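Side-chain contacts in mRNA-binding protein PUF3 (Saccharomyces cerevisiae, PDB 3K49), which binds recognition sequences in the 3'-UTRs of mRNAs, mainly those encoding mitochondrial proteins, and promotes decay of COX17 mRNA by speeding its deadenylation: residues A[123-126]-A[127-131]; A[66-69]-A[70-73]; A[104-107]-A[108-112]; A[325-328]-A[329-333]. All coordinates share one frame; numbering follows the deposited sequence.

Contact 1: residues A[123-126]-A[127-131]; sequences EYID and SNQRI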
# COMPACT_ATOMS: atom_id res chain seq x y z
N GLU A 123 14.39 -10.26 -3.49
CA GLU A 123 15.24 -9.19 -3.03
C GLU A 123 16.75 -9.46 -3.14
O GLU A 123 17.53 -8.52 -3.32
CB GLU A 123 14.91 -8.88 -1.56
CG GLU A 123 13.82 -7.86 -1.36
CD GLU A 123 13.49 -7.68 0.10
OE1 GLU A 123 14.13 -8.36 0.91
OE2 GLU A 123 12.61 -6.86 0.45
N TYR A 124 17.17 -10.73 -3.02
CA TYR A 124 18.61 -11.01 -2.88
C TYR A 124 19.31 -11.74 -4.02
O TYR A 124 20.53 -11.68 -4.11
CB TYR A 124 18.92 -11.71 -1.55
CG TYR A 124 18.83 -10.77 -0.38
CD1 TYR A 124 19.93 -10.02 0.02
CD2 TYR A 124 17.64 -10.62 0.33
CE1 TYR A 124 19.85 -9.16 1.08
CE2 TYR A 124 17.55 -9.76 1.40
CZ TYR A 124 18.67 -9.02 1.78
OH TYR A 124 18.61 -8.14 2.84
N ILE A 125 18.58 -12.43 -4.89
CA ILE A 125 19.21 -13.22 -5.95
C ILE A 125 19.50 -12.37 -7.19
O ILE A 125 19.12 -11.20 -7.26
CB ILE A 125 18.37 -14.45 -6.30
CG1 ILE A 125 17.00 -14.04 -6.83
CG2 ILE A 125 18.19 -15.30 -5.07
CD1 ILE A 125 16.12 -15.19 -7.24
N ASP A 126 20.18 -12.94 -8.18
CA ASP A 126 20.57 -12.13 -9.33
C ASP A 126 19.40 -11.96 -10.30
O ASP A 126 18.49 -12.81 -10.38
CB ASP A 126 21.83 -12.68 -10.04
CG ASP A 126 21.58 -14.00 -10.78
OD1 ASP A 126 20.43 -14.30 -11.16
OD2 ASP A 126 22.56 -14.75 -10.99
N SER A 127 19.45 -10.87 -11.06
CA SER A 127 18.32 -10.43 -11.85
C SER A 127 17.76 -11.55 -12.71
O SER A 127 16.55 -11.67 -12.87
CB SER A 127 18.69 -9.20 -12.69
OG SER A 127 19.44 -9.58 -13.83
N ASN A 128 18.64 -12.39 -13.25
CA ASN A 128 18.22 -13.49 -14.12
C ASN A 128 17.48 -14.58 -13.38
O ASN A 128 16.57 -15.20 -13.94
CB ASN A 128 19.43 -14.09 -14.84
CG ASN A 128 20.11 -13.10 -15.75
OD1 ASN A 128 19.45 -12.27 -16.39
ND2 ASN A 128 21.44 -13.16 -15.81
N GLN A 129 17.87 -14.83 -12.14
CA GLN A 129 17.20 -15.84 -11.35
C GLN A 129 15.81 -15.36 -10.94
O GLN A 129 14.90 -16.17 -10.82
CB GLN A 129 18.03 -16.22 -10.12
CG GLN A 129 19.14 -17.18 -10.42
CD GLN A 129 20.17 -17.26 -9.32
OE1 GLN A 129 20.54 -16.25 -8.71
NE2 GLN A 129 20.66 -18.47 -9.06
N ARG A 130 15.66 -14.05 -10.74
CA ARG A 130 14.35 -13.50 -10.40
C ARG A 130 13.32 -13.82 -11.48
O ARG A 130 12.27 -14.42 -11.22
CB ARG A 130 14.43 -11.99 -10.23
CG ARG A 130 15.03 -11.55 -8.95
CD ARG A 130 15.28 -10.06 -9.00
NE ARG A 130 16.36 -9.71 -8.10
CZ ARG A 130 17.15 -8.65 -8.27
NH1 ARG A 130 16.96 -7.85 -9.30
NH2 ARG A 130 18.13 -8.42 -7.40
N ILE A 131 13.64 -13.43 -12.71
CA ILE A 131 12.72 -13.58 -13.82
C ILE A 131 12.49 -15.08 -14.10
O ILE A 131 11.37 -15.52 -14.39
CB ILE A 131 13.19 -12.79 -15.08
CG1 ILE A 131 12.21 -13.01 -16.23
CG2 ILE A 131 14.60 -13.18 -15.47
CD1 ILE A 131 10.76 -12.63 -15.89
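Asp126 and Gln129 form a capping box at the start of helix 127-134, where the chain leaves helix 114-124 and turns into the next helix of the third Pumilio repeat. Asp126 is the N-cap. Its OD1 accepts from Gln129 N at 2.8 Å, met nearly in line with the carboxylate C-O bond. The return bond is weak: Gln129 OE1 accepts from Asp126 N at 3.4 Å. The two side chains cross at about a right angle, their carboxylate and amide planes 39° apart. Asp126 CG sits between its own backbone N and carbonyl carbon (chi1 70°), which folds the carboxylate back over the helix end. Asp126 O starts the regular bonding by accepting from Arg130 N at 3.1 Å. Next to the cap, buried Ile125 sets CD1 3.6 Å from Gln129 CB and CG1 3.8 Å from Arg130 CG, and reaches Val98 and Phe86 of the preceding repeat. Arg130 runs past Ile125 in the opposite direction, placing its guanidinium with one face over Ser127 N, while NE makes a weak bond to Leu122 O. The other end of the Gln129 amide, NE2, bonds Asn95 OD1. With an alanine here, Asp126 N would probably lose its side-chain acceptor and Asn95 a donor, leaving a one-sided cap. The acidic cap, held close to the first turn, is likely to interact favourably with the helix dipole, and one glutamine amide ties that cap to helix 91-101.

Contact 2: residues A[66-69]-A[70-73]; sequences RDDA and IELS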
# COMPACT_ATOMS: atom_id res chain seq x y z
N ARG A 66 20.17 -28.36 4.01
CA ARG A 66 19.83 -27.95 2.64
C ARG A 66 18.79 -28.87 2.02
O ARG A 66 17.88 -28.41 1.31
CB ARG A 66 21.07 -27.89 1.75
CG ARG A 66 21.69 -29.24 1.50
CD ARG A 66 22.97 -29.09 0.73
NE ARG A 66 22.75 -29.07 -0.71
CZ ARG A 66 23.71 -28.86 -1.60
NH1 ARG A 66 24.96 -28.65 -1.19
NH2 ARG A 66 23.44 -28.87 -2.90
N ASP A 67 18.91 -30.16 2.28
CA ASP A 67 17.97 -31.11 1.70
C ASP A 67 16.54 -30.91 2.22
O ASP A 67 15.57 -31.35 1.60
CB ASP A 67 18.44 -32.54 1.92
CG ASP A 67 19.55 -32.92 0.97
OD1 ASP A 67 20.12 -34.03 1.12
OD2 ASP A 67 19.85 -32.11 0.07
N ASP A 68 16.41 -30.22 3.35
CA ASP A 68 15.11 -29.95 3.94
C ASP A 68 14.74 -28.48 3.82
O ASP A 68 13.96 -27.98 4.62
CB ASP A 68 15.09 -30.38 5.40
CG ASP A 68 15.41 -31.85 5.58
OD1 ASP A 68 16.15 -32.40 4.73
OD2 ASP A 68 14.94 -32.45 6.57
N ALA A 69 15.30 -27.80 2.83
CA ALA A 69 15.04 -26.38 2.61
C ALA A 69 13.56 -26.09 2.30
O ALA A 69 12.96 -25.20 2.90
CB ALA A 69 15.93 -25.84 1.52
N ILE A 70 12.97 -26.84 1.37
CA ILE A 70 11.55 -26.69 1.03
C ILE A 70 10.69 -26.82 2.28
O ILE A 70 9.85 -25.96 2.55
CB ILE A 70 11.09 -27.76 0.03
CG1 ILE A 70 11.55 -27.42 -1.38
CG2 ILE A 70 9.57 -27.90 0.08
CD1 ILE A 70 11.20 -26.00 -1.80
N GLU A 71 10.90 -27.88 3.05
CA GLU A 71 10.14 -28.09 4.28
C GLU A 71 10.29 -26.94 5.29
O GLU A 71 9.30 -26.44 5.83
CB GLU A 71 10.52 -29.42 4.93
CG GLU A 71 9.80 -29.68 6.24
CD GLU A 71 10.34 -30.88 6.99
OE1 GLU A 71 11.47 -31.33 6.68
OE2 GLU A 71 9.62 -31.39 7.88
N LEU A 72 11.52 -26.53 5.53
CA LEU A 72 11.77 -25.37 6.39
C LEU A 72 11.09 -24.12 5.84
O LEU A 72 10.56 -23.30 6.60
CB LEU A 72 13.27 -25.13 6.58
CG LEU A 72 13.95 -26.27 7.36
CD1 LEU A 72 15.41 -25.95 7.62
CD2 LEU A 72 13.17 -26.56 8.66
N SER A 73 11.11 -23.97 4.52
CA SER A 73 10.50 -22.80 3.91
C SER A 73 9.02 -22.72 4.28
O SER A 73 8.47 -21.63 4.40
CB SER A 73 10.66 -22.80 2.39
OG SER A 73 12.01 -22.57 2.04
O HOH W 1 14.52 -29.42 0.16
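The first turn of helix 69-74, in the second Pumilio repeat, is tied by two bonds from Ser73 to the carbonyl of Ala69. The helix follows a 3-10 turn at 66-67, and Asp68 holds the N-cap position, although its carboxylate makes no capping bond. Ala69 O accepts twice from one residue: from Ser73 N at 2.7 Å, and from Ser73 OG at 2.9 Å, which comes from above the carbonyl plane, 45° out of it. With OG opposite the carbonyl carbon of its own residue (chi1 -70°), the hydroxyl swings back over the preceding turn and is satisfied inside the helix, where Ser73 is buried against Ile82, Ala114 and Val117. A valine in place of Ser73 would probably leave Ala69 O without its second donor and put a methyl group where the hydroxyl bonds. One residue earlier, Leu72 N bonds Asp68 O at 3.0 Å, and Leu72 CG packs over that same oxygen, its side chain reaching Leu34 and Cys37. On the outer side, Asp68 and Glu71 lie side by side and point the same way, with OD2 of Asp68 3.6 Å from OE1 of Glu71; the salt bridge from Glu71 OE2 to Lys38 probably offsets this like-charge approach. A water joins the 3-10 turn to the helix start, donating to Asp67 O at 2.6 Å and accepting from Ile70 N at 3.2 Å.

Contact 3: residues A[104-107]-A[108-112]; sequences NMKQ and LSLQM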
# COMPACT_ATOMS: atom_id res chain seq x y z
N ASN A 104 8.71 -25.15 -8.51
CA ASN A 104 7.89 -25.10 -7.30
C ASN A 104 7.42 -23.72 -6.94
O ASN A 104 6.84 -23.53 -5.88
CB ASN A 104 8.65 -25.68 -6.11
CG ASN A 104 9.19 -27.07 -6.39
OD1 ASN A 104 8.42 -28.01 -6.58
ND2 ASN A 104 10.52 -27.20 -6.41
N MET A 105 7.68 -22.75 -7.82
CA MET A 105 7.29 -21.37 -7.54
C MET A 105 5.86 -21.23 -7.09
O MET A 105 5.61 -20.64 -6.04
CB MET A 105 7.54 -20.45 -8.74
CG MET A 105 8.78 -19.61 -8.61
SD MET A 105 8.74 -18.55 -7.14
CE MET A 105 7.89 -17.10 -7.77
N LYS A 106 4.92 -21.75 -7.89
CA LYS A 106 3.50 -21.54 -7.64
C LYS A 106 3.11 -22.06 -6.27
O LYS A 106 2.50 -21.35 -5.46
CB LYS A 106 2.65 -22.22 -8.73
CG LYS A 106 1.21 -21.74 -8.77
CD LYS A 106 0.55 -22.07 -10.10
CE LYS A 106 -0.96 -22.04 -9.97
NZ LYS A 106 -1.63 -22.28 -11.28
N GLN A 107 3.50 -23.29 -5.99
CA GLN A 107 3.16 -23.92 -4.73
C GLN A 107 3.71 -23.13 -3.55
O GLN A 107 2.98 -22.83 -2.60
CB GLN A 107 3.68 -25.35 -4.72
CG GLN A 107 3.44 -26.08 -3.43
CD GLN A 107 3.69 -27.57 -3.58
OE1 GLN A 107 4.53 -27.99 -4.37
NE2 GLN A 107 2.96 -28.37 -2.82
N LEU A 108 5.00 -22.79 -3.60
CA LEU A 108 5.62 -22.02 -2.53
C LEU A 108 4.94 -20.66 -2.40
O LEU A 108 4.68 -20.17 -1.30
CB LEU A 108 7.12 -21.83 -2.79
CG LEU A 108 7.87 -23.15 -2.87
CD1 LEU A 108 9.30 -22.90 -3.30
CD2 LEU A 108 7.80 -23.84 -1.52
N SER A 109 4.62 -20.05 -3.52
CA SER A 109 4.07 -18.70 -3.48
C SER A 109 2.70 -18.68 -2.83
O SER A 109 2.28 -17.67 -2.28
CB SER A 109 4.04 -18.09 -4.87
OG SER A 109 5.36 -17.88 -5.34
N LEU A 110 2.00 -19.81 -2.87
CA LEU A 110 0.67 -19.90 -2.26
C LEU A 110 0.68 -20.30 -0.76
O LEU A 110 -0.31 -20.12 -0.04
CB LEU A 110 -0.25 -20.79 -3.11
CG LEU A 110 -0.50 -20.33 -4.57
CD1 LEU A 110 -0.97 -21.47 -5.48
CD2 LEU A 110 -1.46 -19.16 -4.61
N GLN A 111 1.82 -20.81 -0.29
CA GLN A 111 1.93 -21.21 1.12
C GLN A 111 2.15 -20.00 2.02
O GLN A 111 2.84 -19.04 1.65
CB GLN A 111 3.05 -22.22 1.30
CG GLN A 111 2.78 -23.57 0.64
CD GLN A 111 4.00 -24.59 0.82
OE1 GLN A 111 4.89 -24.51 0.05
NE2 GLN A 111 3.96 -25.46 1.79
N MET A 112 1.56 -20.05 3.21
CA MET A 112 1.59 -18.92 4.14
C MET A 112 3.02 -18.53 4.56
O MET A 112 3.34 -17.35 4.73
CB MET A 112 0.75 -19.26 5.37
CG MET A 112 0.69 -18.19 6.44
SD MET A 112 -0.14 -18.80 7.92
CE MET A 112 -0.10 -17.35 8.97
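Lys106 and Leu110 lie side by side and point the same way from helix 105-110 in the third Pumilio repeat, with Lys106 CG 4.0 Å from Leu110 CD1. Extended beyond CG, Lys106 carries NZ to the hydroxyl of Ser140, while both side chains rest on Met144 of the next repeat. Gln107 and Gln111 instead slant across each other at the helix end, amide planes 39° apart, Gln107 CG 4.1 Å from Gln111 OE1 and Gln111 CG 3.3 Å from backbone Gln107 O. On the side facing helix 114-124, Leu108 lays CG over Asn104 O and CD1 4.0 Å from Asn104 CB, and also touches Ala114, Ile118 and Ile70 of helix 69-74. Asn104, the N-cap, gives no capping bond; its ND2 bonds Gln100 O instead. The bonds of Leu110 N and of Gln111 N to Gln107 O are weak as the helix ends before Met112, which packs on a sugar of the bound RNA. Met105, bent at chi2 and chi3 (-59° and -87°), curls its methyl CE to within 3.6 Å of Ser109 OG. That hydroxyl reaches Met105 O at 2.9 Å from above the carbonyl plane, beside the bond from Ser109 N at 2.8 Å, nearly collinear with C=O.

Contact 4: residues A[325-328]-A[329-333]; sequences EGEG and KKLIV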
# COMPACT_ATOMS: atom_id res chain seq x y z
N GLU A 325 -6.07 29.98 -0.70
CA GLU A 325 -5.42 31.24 -1.06
C GLU A 325 -6.14 32.43 -0.43
O GLU A 325 -7.31 32.35 -0.08
CB GLU A 325 -5.40 31.38 -2.58
CG GLU A 325 -5.28 32.80 -3.10
CD GLU A 325 -5.94 32.96 -4.45
OE1 GLU A 325 -6.59 31.99 -4.90
OE2 GLU A 325 -5.81 34.05 -5.04
N GLY A 326 -5.42 33.54 -0.29
CA GLY A 326 -5.90 34.71 0.43
C GLY A 326 -7.33 35.16 0.22
O GLY A 326 -8.02 35.54 1.18
N GLU A 327 -7.80 35.13 -1.02
CA GLU A 327 -9.12 35.67 -1.33
C GLU A 327 -10.27 34.71 -1.00
O GLU A 327 -11.34 35.14 -0.58
CB GLU A 327 -9.20 36.14 -2.78
CG GLU A 327 -10.49 36.88 -3.10
CD GLU A 327 -10.83 37.92 -2.04
OE1 GLU A 327 -10.21 39.00 -2.03
OE2 GLU A 327 -11.74 37.64 -1.21
N GLY A 328 -10.03 33.42 -1.19
CA GLY A 328 -11.02 32.41 -0.83
C GLY A 328 -10.91 32.07 0.64
O GLY A 328 -11.91 32.05 1.37
N LYS A 329 -9.69 31.79 1.08
CA LYS A 329 -9.38 31.54 2.48
C LYS A 329 -10.08 32.57 3.36
O LYS A 329 -10.61 32.24 4.42
CB LYS A 329 -7.86 31.63 2.71
CG LYS A 329 -7.37 31.04 4.03
CD LYS A 329 -5.85 30.97 4.07
CE LYS A 329 -5.36 30.28 5.34
NZ LYS A 329 -3.87 30.17 5.39
N LYS A 330 -10.08 33.82 2.90
CA LYS A 330 -10.72 34.91 3.61
C LYS A 330 -12.17 34.57 3.94
O LYS A 330 -12.60 34.62 5.10
CB LYS A 330 -10.65 36.19 2.76
CG LYS A 330 -10.94 37.48 3.52
CD LYS A 330 -10.52 38.70 2.70
CE LYS A 330 -10.55 39.98 3.53
NZ LYS A 330 -9.90 41.13 2.83
N LEU A 331 -12.93 34.21 2.90
CA LEU A 331 -14.36 33.95 3.04
C LEU A 331 -14.65 32.68 3.85
O LEU A 331 -15.66 32.61 4.56
CB LEU A 331 -15.01 33.84 1.66
CG LEU A 331 -14.47 34.81 0.60
CD1 LEU A 331 -15.22 34.64 -0.72
CD2 LEU A 331 -14.52 36.25 1.08
N ILE A 332 -13.77 31.70 3.75
CA ILE A 332 -13.97 30.42 4.42
C ILE A 332 -13.87 30.58 5.93
O ILE A 332 -14.67 30.02 6.69
CB ILE A 332 -12.96 29.36 3.92
CG1 ILE A 332 -13.26 29.01 2.46
CG2 ILE A 332 -13.00 28.12 4.80
CD1 ILE A 332 -12.28 28.06 1.82
N VAL A 333 -12.88 31.34 6.38
CA VAL A 333 -12.63 31.51 7.80
C VAL A 333 -13.81 32.18 8.48
O VAL A 333 -14.35 31.69 9.47
CB VAL A 333 -11.37 32.37 8.06
CG1 VAL A 333 -11.21 32.63 9.54
CG2 VAL A 333 -10.14 31.68 7.49
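The Glu327 carboxylate meets hydrocarbon on the outside of the chain: its OE2 lies 3.9 Å from Leu331 CD2 and 4.2 Å from Lys330 CD. CG stands opposite the backbone N (chi1 -172°) and the chain then bends at chi2 (46°), which brings the acid forward over the following turn. Glu327 OE1 and Lys330 NZ remain 5.3 Å apart, so their opposite charges may attract but do not touch. Among the flat peptide groups, the carbonyl of Gly326 receives Lys330 N from above its plane, 52° out of it, at 3.2 Å, whereas Lys329 N meets Glu325 O at 2.7 Å nearly along the C=O axis. These bonds make the opening turn of helix 326-345, in the eighth Pumilio repeat near the C-terminal end of the Pumilio homology domain, with Glu325 as the N-cap residue. Gly326 and Gly328 bring no side chains to this turn. Leu331 CG packs 3.4 Å from Glu327 O, and the same side chain leans on Pro289 and Lys292. Ile332 is buried against Leu288 and Ser324, its CG1 passing 3.5 Å from Gly328 O, the carbonyl that accepts from Ile332 N at 3.0 Å.

Contacts 2 and 3 join directly: Ile70 CD1 packs on Leu108 CD1 at 3.9 Å, linking short helices of the second and third Pumilio repeats; the centres of the two contacts are 13 Å apart. Contacts 3 and 1 belong to the same repeat: helix 114-124 starts just after contact 3 and ends within contact 1; their centres are 17 Å apart and they do not touch. Contact 4 belongs to the eighth repeat, far along the elongated domain, its centre 54 to 65 Å from those of the other three. The RNA comes closest to contact 3, its nearest atoms about 4 Å away, then contact 2 at about 7 Å, contact 1 at about 9 Å and contact 4 at about 14 Å.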